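Local structure of extracellular protein containing a SCP domain (Bacillus anthracis, 4IFA) at residues A[49-54]-A[64-68]; A[102-107]-A[178-184]; A[217-221]-A[325-329]; A[262-266]-A[289-293]. The protein is of unknown function but is an extracellular SCP (CAP-family) domain protein, a vaccine candidate possibly involved in virulence. One frame throughout, in Å; residues are numbered along the deposited sequence.

In the fold
Contacts 1 and 2 belong to the N-terminal part of the chain, contacts 3 and 4 to the alpha/beta SCP domain. The strand pair 102-107/178-184 and the helix-on-strand packing of 217-221 against 325-329 are buried; contacts 1 and 4 lie nearer the surface, their centres about 37 Å apart on opposite sides of the chain's centre. Contact 1 touches contact 2, V51 and L52 packing on A104, V106 and Y182. Contacts 3 and 4 reach the same mixed sheet without meeting. Backbone pairing dominates contact 2 and apolar packing with a carboxylate-amide bond contact 3, whereas contacts 1 and 4 each join an aromatic ring's apolar contacts to one polar bond, a salt bridge or a histidine-glutamate pair.

Contact 1 (A[49-54]-A[64-68]); sequences DTVLNM and AKWGE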
loop_
_atom_site.group_PDB
_atom_site.type_symbol
_atom_site.label_atom_id
_atom_site.label_comp_id
_atom_site.label_asym_id
_atom_site.label_seq_id
_atom_site.Cartn_x
_atom_site.Cartn_y
_atom_site.Cartn_z
ATOM N N ASP A 49 -7.845 -1.667 -22.154
ATOM C CA ASP A 49 -6.962 -2.604 -21.470
ATOM C C ASP A 49 -7.130 -2.426 -19.965
ATOM O O ASP A 49 -7.439 -1.331 -19.476
ATOM C CB ASP A 49 -5.490 -2.343 -21.819
ATOM C CG ASP A 49 -5.109 -2.824 -23.196
ATOM O OD1 ASP A 49 -5.974 -3.310 -23.959
ATOM O OD2 ASP A 49 -3.915 -2.701 -23.516
ATOM N N THR A 50 -6.934 -3.523 -19.258
ATOM C CA THR A 50 -6.984 -3.525 -17.809
ATOM C C THR A 50 -5.585 -3.255 -17.262
ATOM O O THR A 50 -4.589 -3.317 -17.994
ATOM C CB THR A 50 -7.388 -4.892 -17.282
ATOM O OG1 THR A 50 -6.438 -5.838 -17.769
ATOM C CG2 THR A 50 -8.814 -5.300 -17.773
ATOM N N VAL A 51 -5.510 -2.958 -15.978
ATOM C CA VAL A 51 -4.224 -2.798 -15.280
ATOM C C VAL A 51 -3.382 -4.061 -15.493
ATOM O O VAL A 51 -2.205 -3.968 -15.848
ATOM C CB VAL A 51 -4.442 -2.566 -13.779
ATOM C CG1 VAL A 51 -3.143 -2.708 -13.018
ATOM C CG2 VAL A 51 -5.097 -1.235 -13.559
ATOM N N LEU A 52 -3.952 -5.242 -15.294
ATOM C CA LEU A 52 -3.190 -6.494 -15.494
ATOM C C LEU A 52 -2.624 -6.608 -16.907
ATOM O O LEU A 52 -1.472 -7.073 -17.084
ATOM C CB LEU A 52 -4.015 -7.730 -15.137
ATOM C CG LEU A 52 -3.328 -9.064 -15.371
ATOM C CD1 LEU A 52 -1.997 -9.173 -14.619
ATOM C CD2 LEU A 52 -4.308 -10.159 -14.910
ATOM N N ASN A 53 -3.407 -6.198 -17.915
ATOM C CA ASN A 53 -2.958 -6.217 -19.326
ATOM C C ASN A 53 -1.689 -5.396 -19.537
ATOM O O ASN A 53 -0.948 -5.643 -20.494
ATOM C CB ASN A 53 -4.017 -5.625 -20.304
ATOM C CG ASN A 53 -5.281 -6.469 -20.498
ATOM O OD1 ASN A 53 -6.325 -5.903 -20.907
ATOM N ND2 ASN A 53 -5.212 -7.787 -20.276
HETATM N N MSE A 54 -1.448 -4.399 -18.680
HETATM C CA MSE A 54 -0.253 -3.558 -18.820
HETATM C C MSE A 54 1.029 -4.245 -18.313
HETATM O O MSE A 54 2.152 -3.888 -18.728
HETATM C CB MSE A 54 -0.447 -2.235 -18.090
HETATM C CG MSE A 54 -1.783 -1.552 -18.377
HETATM SE SE MSE A 54 -2.016 -1.147 -20.258
HETATM C CE MSE A 54 -0.706 -0.051 -20.157
ATOM N N ALA A 64 0.567 5.758 -23.334
ATOM C CA ALA A 64 -0.502 5.859 -24.333
ATOM C C ALA A 64 -1.900 5.549 -23.829
ATOM O O ALA A 64 -2.858 6.230 -24.204
ATOM C CB ALA A 64 -0.196 4.913 -25.510
ATOM N N LYS A 65 -2.005 4.508 -23.000
ATOM C CA LYS A 65 -3.285 3.988 -22.516
ATOM C C LYS A 65 -3.785 4.708 -21.256
ATOM O O LYS A 65 -4.994 4.911 -21.106
ATOM C CB LYS A 65 -3.156 2.478 -22.236
ATOM C CG LYS A 65 -2.736 1.559 -23.403
ATOM C CD LYS A 65 -3.831 1.269 -24.345
ATOM C CE LYS A 65 -3.348 0.526 -25.613
ATOM N NZ LYS A 65 -2.783 -0.841 -25.395
ATOM N N TRP A 66 -2.867 5.053 -20.345
ATOM C CA TRP A 66 -3.206 5.719 -19.061
ATOM C C TRP A 66 -2.935 7.218 -18.954
ATOM O O TRP A 66 -3.413 7.872 -18.017
ATOM C CB TRP A 66 -2.510 4.991 -17.875
ATOM C CG TRP A 66 -3.455 4.262 -16.973
ATOM C CD1 TRP A 66 -3.982 4.728 -15.808
ATOM C CD2 TRP A 66 -4.014 2.952 -17.179
ATOM N NE1 TRP A 66 -4.822 3.816 -15.291
ATOM C CE2 TRP A 66 -4.863 2.701 -16.084
ATOM C CE3 TRP A 66 -3.861 1.961 -18.154
ATOM C CZ2 TRP A 66 -5.600 1.517 -15.954
ATOM C CZ3 TRP A 66 -4.580 0.776 -18.012
ATOM C CH2 TRP A 66 -5.416 0.564 -16.919
ATOM N N GLY A 67 -2.166 7.784 -19.884
ATOM C CA GLY A 67 -1.761 9.193 -19.826
ATOM C C GLY A 67 -0.580 9.399 -18.877
ATOM O O GLY A 67 -0.023 8.433 -18.345
ATOM N N GLU A 68 -0.192 10.646 -18.655
ATOM C CA GLU A 68 0.915 10.957 -17.772
ATOM C C GLU A 68 0.469 10.722 -16.333
ATOM O O GLU A 68 -0.652 11.091 -15.962
ATOM C CB GLU A 68 1.388 12.414 -17.924
ATOM C CG GLU A 68 2.176 12.750 -19.196
ATOM C CD GLU A 68 3.623 12.219 -19.218
ATOM O OE1 GLU A 68 4.140 11.720 -18.189
ATOM O OE2 GLU A 68 4.268 12.323 -20.301
#
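The six-membered ring of W66 pushes its outer rim against the start of segment 49-54, where CH2 lies 3.6 Å from the backbone N of V51. Carbonyl carbon C of T50 is near the ring plane at its edge, and V51 CG2 reaches CZ2 at 3.7 Å, the two side chains crossing at about a right angle. M54, a selenomethionine, comes in obliquely: CG touches CZ3 at 3.7 Å, and bends at chi2 and chi3 fold the chain back, leaving SE 5.1 Å from the ring centroid in an oblique Met-aromatic contact. T50 and N53 form a capping box that closes the short helical turn 51-54, with N53 N bonded to T50 OG1 and T50 N to N53 OD1, the latter at an N-H...O angle of 172°. Helix 59-66 ends at W66, and G67 leaves it with positive phi. Farther out, K65 NZ makes a salt bridge of 2.9 Å with D49 OD2, approaching from above the carboxylate plane; the same ammonium is also bonded to N61. V92 of strand 92-97 packs on V51 and W66, and F94 on V51 and M54, with F94 and Y84 edge-to-face with the indole.

Contact 2 (A[102-107]-A[178-184]); sequences VTAYVA and VGVRYMD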
loop_
_atom_site.group_PDB
_atom_site.type_symbol
_atom_site.label_atom_id
_atom_site.label_comp_id
_atom_site.label_asym_id
_atom_site.label_seq_id
_atom_site.Cartn_x
_atom_site.Cartn_y
_atom_site.Cartn_z
ATOM N N VAL A 102 6.432 -3.789 -14.412
ATOM C CA VAL A 102 6.753 -4.981 -13.634
ATOM C C VAL A 102 5.821 -5.259 -12.450
ATOM O O VAL A 102 5.809 -6.367 -11.930
ATOM C CB VAL A 102 8.234 -4.952 -13.141
ATOM C CG1 VAL A 102 9.197 -4.847 -14.361
ATOM C CG2 VAL A 102 8.534 -3.875 -12.107
ATOM N N THR A 103 5.038 -4.269 -12.057
ATOM C CA THR A 103 4.128 -4.391 -10.917
ATOM C C THR A 103 3.075 -3.329 -10.987
ATOM O O THR A 103 3.216 -2.361 -11.728
ATOM C CB THR A 103 4.953 -4.314 -9.594
ATOM O OG1 THR A 103 4.148 -4.641 -8.436
ATOM C CG2 THR A 103 5.554 -2.954 -9.365
ATOM N N ALA A 104 1.987 -3.506 -10.225
ATOM C CA ALA A 104 0.971 -2.455 -10.078
ATOM C C ALA A 104 0.205 -2.721 -8.807
ATOM O O ALA A 104 0.065 -3.870 -8.412
ATOM C CB ALA A 104 -0.005 -2.391 -11.279
ATOM N N TYR A 105 -0.287 -1.657 -8.192
ATOM C CA TYR A 105 -1.178 -1.770 -7.059
ATOM C C TYR A 105 -2.455 -0.992 -7.374
ATOM O O TYR A 105 -2.432 0.214 -7.653
ATOM C CB TYR A 105 -0.545 -1.221 -5.776
ATOM C CG TYR A 105 -1.482 -1.326 -4.598
ATOM C CD1 TYR A 105 -1.838 -2.556 -4.106
ATOM C CD2 TYR A 105 -2.047 -0.189 -3.993
ATOM C CE1 TYR A 105 -2.714 -2.703 -3.042
ATOM C CE2 TYR A 105 -2.958 -0.354 -2.916
ATOM C CZ TYR A 105 -3.260 -1.599 -2.469
ATOM O OH TYR A 105 -4.119 -1.788 -1.366
ATOM N N VAL A 106 -3.585 -1.705 -7.288
ATOM C CA VAL A 106 -4.929 -1.186 -7.510
ATOM C C VAL A 106 -5.655 -0.971 -6.206
ATOM O O VAL A 106 -5.746 -1.899 -5.397
ATOM C CB VAL A 106 -5.753 -2.193 -8.376
ATOM C CG1 VAL A 106 -7.201 -1.699 -8.511
ATOM C CG2 VAL A 106 -5.093 -2.382 -9.739
ATOM N N ALA A 107 -6.151 0.256 -5.982
ATOM C CA ALA A 107 -6.988 0.564 -4.808
ATOM C C ALA A 107 -8.331 1.172 -5.168
ATOM O O ALA A 107 -9.244 1.159 -4.355
ATOM C CB ALA A 107 -6.219 1.530 -3.879
ATOM N N VAL A 178 -9.874 -5.289 -0.899
ATOM C CA VAL A 178 -9.671 -3.843 -0.839
ATOM C C VAL A 178 -8.489 -3.368 -1.708
ATOM O O VAL A 178 -8.319 -2.181 -1.924
ATOM C CB VAL A 178 -9.541 -3.307 0.616
ATOM C CG1 VAL A 178 -10.869 -3.515 1.424
ATOM C CG2 VAL A 178 -8.347 -3.916 1.329
ATOM N N GLY A 179 -7.666 -4.292 -2.190
ATOM C CA GLY A 179 -6.577 -3.917 -3.129
ATOM C C GLY A 179 -6.017 -5.120 -3.817
ATOM O O GLY A 179 -6.210 -6.248 -3.351
ATOM N N VAL A 180 -5.343 -4.888 -4.963
ATOM C CA VAL A 180 -4.706 -5.986 -5.692
ATOM C C VAL A 180 -3.311 -5.492 -6.085
ATOM O O VAL A 180 -3.181 -4.447 -6.724
ATOM C CB VAL A 180 -5.473 -6.373 -6.970
ATOM C CG1 VAL A 180 -4.742 -7.462 -7.737
ATOM C CG2 VAL A 180 -6.910 -6.850 -6.611
ATOM N N ARG A 181 -2.287 -6.261 -5.698
ATOM C CA ARG A 181 -0.910 -5.985 -6.104
ATOM C C ARG A 181 -0.460 -7.031 -7.097
ATOM O O ARG A 181 -0.197 -8.153 -6.727
ATOM C CB ARG A 181 0.052 -5.917 -4.896
ATOM C CG ARG A 181 1.437 -5.444 -5.271
ATOM C CD ARG A 181 2.462 -5.866 -4.241
ATOM N NE ARG A 181 2.291 -5.325 -2.890
ATOM C CZ ARG A 181 2.871 -4.235 -2.387
ATOM N NH1 ARG A 181 3.608 -3.447 -3.119
ATOM N NH2 ARG A 181 2.670 -3.914 -1.112
ATOM N N TYR A 182 -0.313 -6.647 -8.371
ATOM C CA TYR A 182 0.187 -7.528 -9.386
ATOM C C TYR A 182 1.712 -7.435 -9.378
ATOM O O TYR A 182 2.245 -6.340 -9.217
ATOM C CB TYR A 182 -0.281 -7.089 -10.766
ATOM C CG TYR A 182 -1.793 -7.154 -10.931
ATOM C CD1 TYR A 182 -2.448 -8.366 -10.943
ATOM C CD2 TYR A 182 -2.552 -6.004 -11.129
ATOM C CE1 TYR A 182 -3.840 -8.442 -11.102
ATOM C CE2 TYR A 182 -3.906 -6.065 -11.317
ATOM C CZ TYR A 182 -4.558 -7.276 -11.327
ATOM O OH TYR A 182 -5.927 -7.316 -11.508
HETATM N N MSE A 183 2.366 -8.581 -9.508
HETATM C CA MSE A 183 3.833 -8.627 -9.541
HETATM C C MSE A 183 4.346 -9.670 -10.482
HETATM O O MSE A 183 3.792 -10.760 -10.535
HETATM C CB MSE A 183 4.354 -9.010 -8.153
HETATM C CG MSE A 183 4.054 -8.021 -7.050
HETATM SE SE MSE A 183 4.683 -8.672 -5.262
HETATM C CE MSE A 183 3.198 -9.839 -4.941
ATOM N N ASP A 184 5.403 -9.356 -11.229
ATOM C CA ASP A 184 6.102 -10.376 -12.009
ATOM C C ASP A 184 6.970 -11.202 -11.016
ATOM O O ASP A 184 7.039 -10.892 -9.811
ATOM C CB ASP A 184 6.898 -9.768 -13.206
ATOM C CG ASP A 184 8.032 -8.837 -12.795
ATOM O OD1 ASP A 184 8.329 -8.655 -11.591
ATOM O OD2 ASP A 184 8.652 -8.266 -13.722
HETATM O O HOH W 1 4.866 -3.859 -5.815
HETATM O O HOH W 2 -6.433 -0.226 -1.200
HETATM O O HOH W 3 -9.978 -0.036 -2.053
#
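T103 turns OG1 opposite its own backbone N (chi1 -171°), which brings the hydroxyl to the carbonyl oxygen of Y182; Y105 sets its ring in the same sense, laying it along the neighbouring strand. OG1 of T103 donates to Y182 O over 2.7 Å in the carbonyl plane, while A104 N reaches that oxygen at 3.0 Å, so one acceptor serves two donors. T103, Y105, R181 and M183 share this face. A water bridges T103 OG1 to R181 NH1, whose guanidinium is also held by a salt bridge to D297 and a hydrogen bond to Y169. The Y105 ring meets CB of R181 edge-on, CD1 lying 3.9 Å from that carbon. A second water links Y105 OH to V178 O.

On the opposite face, with A104, V106, V180 and Y182, V106 CG2 is 4.2 Å from Y182 CE2, and V180 CG1 lies over one face of the Y182 ring, toward its rim. D184, an N-cap residue bonded through OD1 to T187, gives its N to V102 O at 3.1 Å. Hydrogen-bonded pairs A104-Y182 and V106-V180 alternate with non-hydrogen-bonded T103-M183 and Y105-R181. With axes 4.6 Å apart and running 177° to each other, these are adjacent inner strands of a seven-stranded antiparallel sheet, with classic beta bulges where V102 and T103 face G95 and V178 and G179 face Y169.

Contact 3 (A[217-221]-A[325-329]); sequences ENGNM and VGVYD
E217 and M221, one turn apart on helix 210-234, lie against strand 322-328 in the helix-on-sheet packing of the alpha/beta SCP fold. The short axes approach to 7.3 Å and run at 147° to one another. Apolar contacts centre on M221 and the two valines that turn toward the helix. M221 CG meets V327 CG2 at 3.5 Å as the two side chains slide past each other in opposite directions, and V325 CB faces M221 CB at 4.2 Å. The bend at chi3 of this selenomethionine folds CE back to 3.1 Å from V325 O, a buried carbonyl with no hydrogen-bonding partner in the model. W242 and I251 pack on the same selenomethionine. N220 adds CB to the V327 methyls, while its OD1 is held by the backbone N of G298. Water contributes two bridges, one from N220 ND2 to D329 O and one from E217 OE1 to V327 O. The direct polar link comes from E217, extended beyond CG; D329, whose own carboxylate pairs with K258, offers its backbone N to OE2 at 2.8 Å, nearly straight at 173° but from 44° above the carboxylate plane.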
loop_
_atom_site.group_PDB
_atom_site.type_symbol
_atom_site.label_atom_id
_atom_site.label_comp_id
_atom_site.label_asym_id
_atom_site.label_seq_id
_atom_site.Cartn_x
_atom_site.Cartn_y
_atom_site.Cartn_z
ATOM N N GLU A 217 11.175 7.277 0.862
ATOM C CA GLU A 217 10.373 7.545 2.067
ATOM C C GLU A 217 9.234 8.506 1.737
ATOM O O GLU A 217 8.097 8.284 2.171
ATOM C CB GLU A 217 11.276 8.118 3.173
ATOM C CG GLU A 217 12.222 7.053 3.750
ATOM C CD GLU A 217 13.555 7.571 4.322
ATOM O OE1 GLU A 217 13.795 8.801 4.377
ATOM O OE2 GLU A 217 14.345 6.691 4.715
ATOM N N ASN A 218 9.540 9.564 0.988
ATOM C CA ASN A 218 8.531 10.559 0.598
ATOM C C ASN A 218 7.389 9.906 -0.201
ATOM O O ASN A 218 6.219 10.271 -0.048
ATOM C CB ASN A 218 9.164 11.700 -0.216
ATOM C CG ASN A 218 10.090 12.614 0.617
ATOM O OD1 ASN A 218 10.811 13.445 0.061
ATOM N ND2 ASN A 218 10.077 12.460 1.930
ATOM N N GLY A 219 7.727 8.934 -1.054
ATOM C CA GLY A 219 6.732 8.194 -1.840
ATOM C C GLY A 219 5.857 7.364 -0.922
ATOM O O GLY A 219 4.625 7.337 -1.041
ATOM N N ASN A 220 6.486 6.642 -0.005
ATOM C CA ASN A 220 5.733 5.855 0.952
ATOM C C ASN A 220 4.788 6.729 1.780
ATOM O O ASN A 220 3.670 6.321 2.114
ATOM C CB ASN A 220 6.677 5.050 1.834
ATOM C CG ASN A 220 7.146 3.770 1.189
ATOM O OD1 ASN A 220 6.388 3.118 0.443
ATOM N ND2 ASN A 220 8.384 3.354 1.495
HETATM N N MSE A 221 5.242 7.915 2.173
HETATM C CA MSE A 221 4.405 8.847 2.938
HETATM C C MSE A 221 3.159 9.292 2.162
HETATM O O MSE A 221 2.037 9.269 2.701
HETATM C CB MSE A 221 5.229 10.091 3.318
HETATM C CG MSE A 221 6.256 9.784 4.375
HETATM SE SE MSE A 221 7.773 11.022 4.453
HETATM C CE MSE A 221 6.701 12.689 4.574
ATOM N N VAL A 325 2.142 11.883 7.665
ATOM C CA VAL A 325 2.772 10.560 7.618
ATOM C C VAL A 325 4.263 10.795 7.532
ATOM O O VAL A 325 4.708 11.601 6.742
ATOM C CB VAL A 325 2.316 9.729 6.375
ATOM C CG1 VAL A 325 2.865 8.329 6.467
ATOM C CG2 VAL A 325 0.758 9.676 6.234
ATOM N N GLY A 326 5.020 10.031 8.314
ATOM C CA GLY A 326 6.488 10.120 8.307
ATOM C C GLY A 326 7.089 8.735 8.229
ATOM O O GLY A 326 6.762 7.867 9.032
ATOM N N VAL A 327 8.007 8.547 7.299
ATOM C CA VAL A 327 8.656 7.260 7.028
ATOM C C VAL A 327 10.160 7.462 7.051
ATOM O O VAL A 327 10.660 8.472 6.559
ATOM C CB VAL A 327 8.197 6.683 5.660
ATOM C CG1 VAL A 327 8.947 5.405 5.322
ATOM C CG2 VAL A 327 6.641 6.499 5.632
ATOM N N TYR A 328 10.863 6.524 7.695
ATOM C CA TYR A 328 12.316 6.516 7.763
ATOM C C TYR A 328 12.731 5.059 7.594
ATOM O O TYR A 328 12.410 4.216 8.430
ATOM C CB TYR A 328 12.829 7.088 9.085
ATOM C CG TYR A 328 14.306 7.308 9.112
ATOM C CD1 TYR A 328 14.836 8.441 8.535
ATOM C CD2 TYR A 328 15.152 6.374 9.673
ATOM C CE1 TYR A 328 16.234 8.674 8.548
ATOM C CE2 TYR A 328 16.524 6.592 9.702
ATOM C CZ TYR A 328 17.046 7.743 9.130
ATOM O OH TYR A 328 18.430 7.967 9.135
ATOM N N ASP A 329 13.384 4.757 6.473
ATOM C CA ASP A 329 13.671 3.382 6.072
ATOM C C ASP A 329 12.342 2.598 6.138
ATOM O O ASP A 329 11.373 3.033 5.527
ATOM C CB ASP A 329 14.825 2.774 6.891
ATOM C CG ASP A 329 15.506 1.564 6.192
ATOM O OD1 ASP A 329 15.024 1.043 5.146
ATOM O OD2 ASP A 329 16.603 1.185 6.664
HETATM O O HOH W 4 12.211 10.619 5.489
HETATM O O HOH W 5 10.952 3.867 3.031
#

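Contact 4 (A[262-266]-A[289-293]); sequences YFSHD and ENIAA
H265 donates from ND1 to the anti lone pair of E289 OE1 at 2.7 Å and 165°, a pair that probably belongs to the His/Glu cluster of the CAP (SCP) cleft. Imidazole and carboxylate are nearly coplanar, 13° apart, with OE1 almost in the ring plane, so the bond steadies the ring's rotation. E289 gets there fully extended, CG opposite the backbone N (chi1 172°), and its OE2 forms a salt bridge with R276, which also binds H265 O through NH1. CE1 of H265 passes E289 O at 3.2 Å. I291 puts CD1 over one face of F263, 3.8 Å from the ring centroid in a CH-pi contact, while its CG1 meets F263 CZ at 3.5 Å. I291 CD1 also touches C of S264 at 3.5 Å. F263 CE1 lies 3.8 Å from A293 CB, and the ring edge abuts the backbone of A292. S264 OG accepts from D266 N, an ST turn within the loop. This loop follows helix 244-260 and runs antiparallel to outer strand 286-293, with H253 and M257 of that helix packing on E289 and I291, respectively, and strand 331-338 flanking the strand within the sheet.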
loop_
_atom_site.group_PDB
_atom_site.type_symbol
_atom_site.label_atom_id
_atom_site.label_comp_id
_atom_site.label_asym_id
_atom_site.label_seq_id
_atom_site.Cartn_x
_atom_site.Cartn_y
_atom_site.Cartn_z
ATOM N N TYR A 262 13.929 0.753 19.433
ATOM C CA TYR A 262 12.694 0.528 20.189
ATOM C C TYR A 262 11.503 0.710 19.243
ATOM O O TYR A 262 11.625 1.213 18.133
ATOM C CB TYR A 262 12.606 1.445 21.408
ATOM C CG TYR A 262 12.138 2.845 21.064
ATOM C CD1 TYR A 262 10.791 3.166 21.160
ATOM C CD2 TYR A 262 13.024 3.825 20.614
ATOM C CE1 TYR A 262 10.333 4.423 20.817
ATOM C CE2 TYR A 262 12.580 5.095 20.273
ATOM C CZ TYR A 262 11.218 5.377 20.359
ATOM O OH TYR A 262 10.726 6.630 20.031
ATOM N N PHE A 263 10.354 0.243 19.699
ATOM C CA PHE A 263 9.128 0.361 18.933
ATOM C C PHE A 263 8.038 0.611 19.955
ATOM O O PHE A 263 7.619 -0.303 20.674
ATOM C CB PHE A 263 8.867 -0.893 18.097
ATOM C CG PHE A 263 7.624 -0.787 17.225
ATOM C CD1 PHE A 263 7.727 -0.317 15.943
ATOM C CD2 PHE A 263 6.391 -1.153 17.714
ATOM C CE1 PHE A 263 6.587 -0.237 15.139
ATOM C CE2 PHE A 263 5.244 -1.068 16.901
ATOM C CZ PHE A 263 5.380 -0.603 15.635
ATOM N N SER A 264 7.602 1.870 20.031
ATOM C CA SER A 264 6.605 2.298 21.013
ATOM C C SER A 264 6.067 3.660 20.646
ATOM O O SER A 264 6.694 4.409 19.926
ATOM C CB SER A 264 7.286 2.457 22.394
ATOM O OG SER A 264 6.371 2.763 23.451
ATOM N N HIS A 265 4.903 3.969 21.186
ATOM C CA HIS A 265 4.356 5.321 21.095
ATOM C C HIS A 265 5.151 6.307 21.950
ATOM O O HIS A 265 5.112 7.522 21.740
ATOM C CB HIS A 265 2.904 5.346 21.595
ATOM C CG HIS A 265 1.949 4.612 20.717
ATOM N ND1 HIS A 265 1.694 4.988 19.412
ATOM C CD2 HIS A 265 1.131 3.570 20.980
ATOM C CE1 HIS A 265 0.774 4.175 18.907
ATOM N NE2 HIS A 265 0.397 3.327 19.850
ATOM N N ASP A 266 5.817 5.795 22.985
ATOM C CA ASP A 266 6.581 6.636 23.890
ATOM C C ASP A 266 8.067 6.534 23.588
ATOM O O ASP A 266 8.627 5.430 23.596
ATOM C CB ASP A 266 6.321 6.189 25.317
ATOM C CG ASP A 266 4.915 6.495 25.781
ATOM O OD1 ASP A 266 4.289 7.450 25.252
ATOM O OD2 ASP A 266 4.443 5.773 26.682
ATOM N N GLU A 289 -1.942 8.050 16.871
ATOM C CA GLU A 289 -0.774 7.553 16.147
ATOM C C GLU A 289 -0.865 6.083 15.802
ATOM O O GLU A 289 -1.254 5.291 16.642
ATOM C CB GLU A 289 0.477 7.743 16.998
ATOM C CG GLU A 289 1.770 7.109 16.469
ATOM C CD GLU A 289 2.955 7.554 17.300
ATOM O OE1 GLU A 289 3.217 6.932 18.362
ATOM O OE2 GLU A 289 3.586 8.543 16.895
ATOM N N ASN A 290 -0.449 5.748 14.571
ATOM C CA ASN A 290 -0.215 4.368 14.192
ATOM C C ASN A 290 1.264 4.250 13.809
ATOM O O ASN A 290 1.767 5.063 13.054
ATOM C CB ASN A 290 -1.056 3.913 12.982
ATOM C CG ASN A 290 -2.502 3.734 13.305
ATOM O OD1 ASN A 290 -2.874 3.504 14.456
ATOM N ND2 ASN A 290 -3.359 3.769 12.264
ATOM N N ILE A 291 1.911 3.197 14.291
ATOM C CA ILE A 291 3.301 2.888 13.976
ATOM C C ILE A 291 3.415 1.476 13.400
ATOM O O ILE A 291 2.625 0.583 13.708
ATOM C CB ILE A 291 4.280 3.079 15.199
ATOM C CG1 ILE A 291 3.745 2.389 16.441
ATOM C CG2 ILE A 291 4.521 4.582 15.439
ATOM C CD1 ILE A 291 4.746 2.434 17.643
ATOM N N ALA A 292 4.389 1.311 12.496
ATOM C CA ALA A 292 4.691 0.028 11.871
ATOM C C ALA A 292 6.160 -0.046 11.544
ATOM O O ALA A 292 6.804 0.964 11.286
ATOM C CB ALA A 292 3.913 -0.110 10.559
ATOM N N ALA A 293 6.694 -1.254 11.564
ATOM C CA ALA A 293 8.086 -1.470 11.193
ATOM C C ALA A 293 8.276 -2.764 10.406
ATOM O O ALA A 293 7.712 -3.800 10.717
ATOM C CB ALA A 293 8.992 -1.514 12.440
#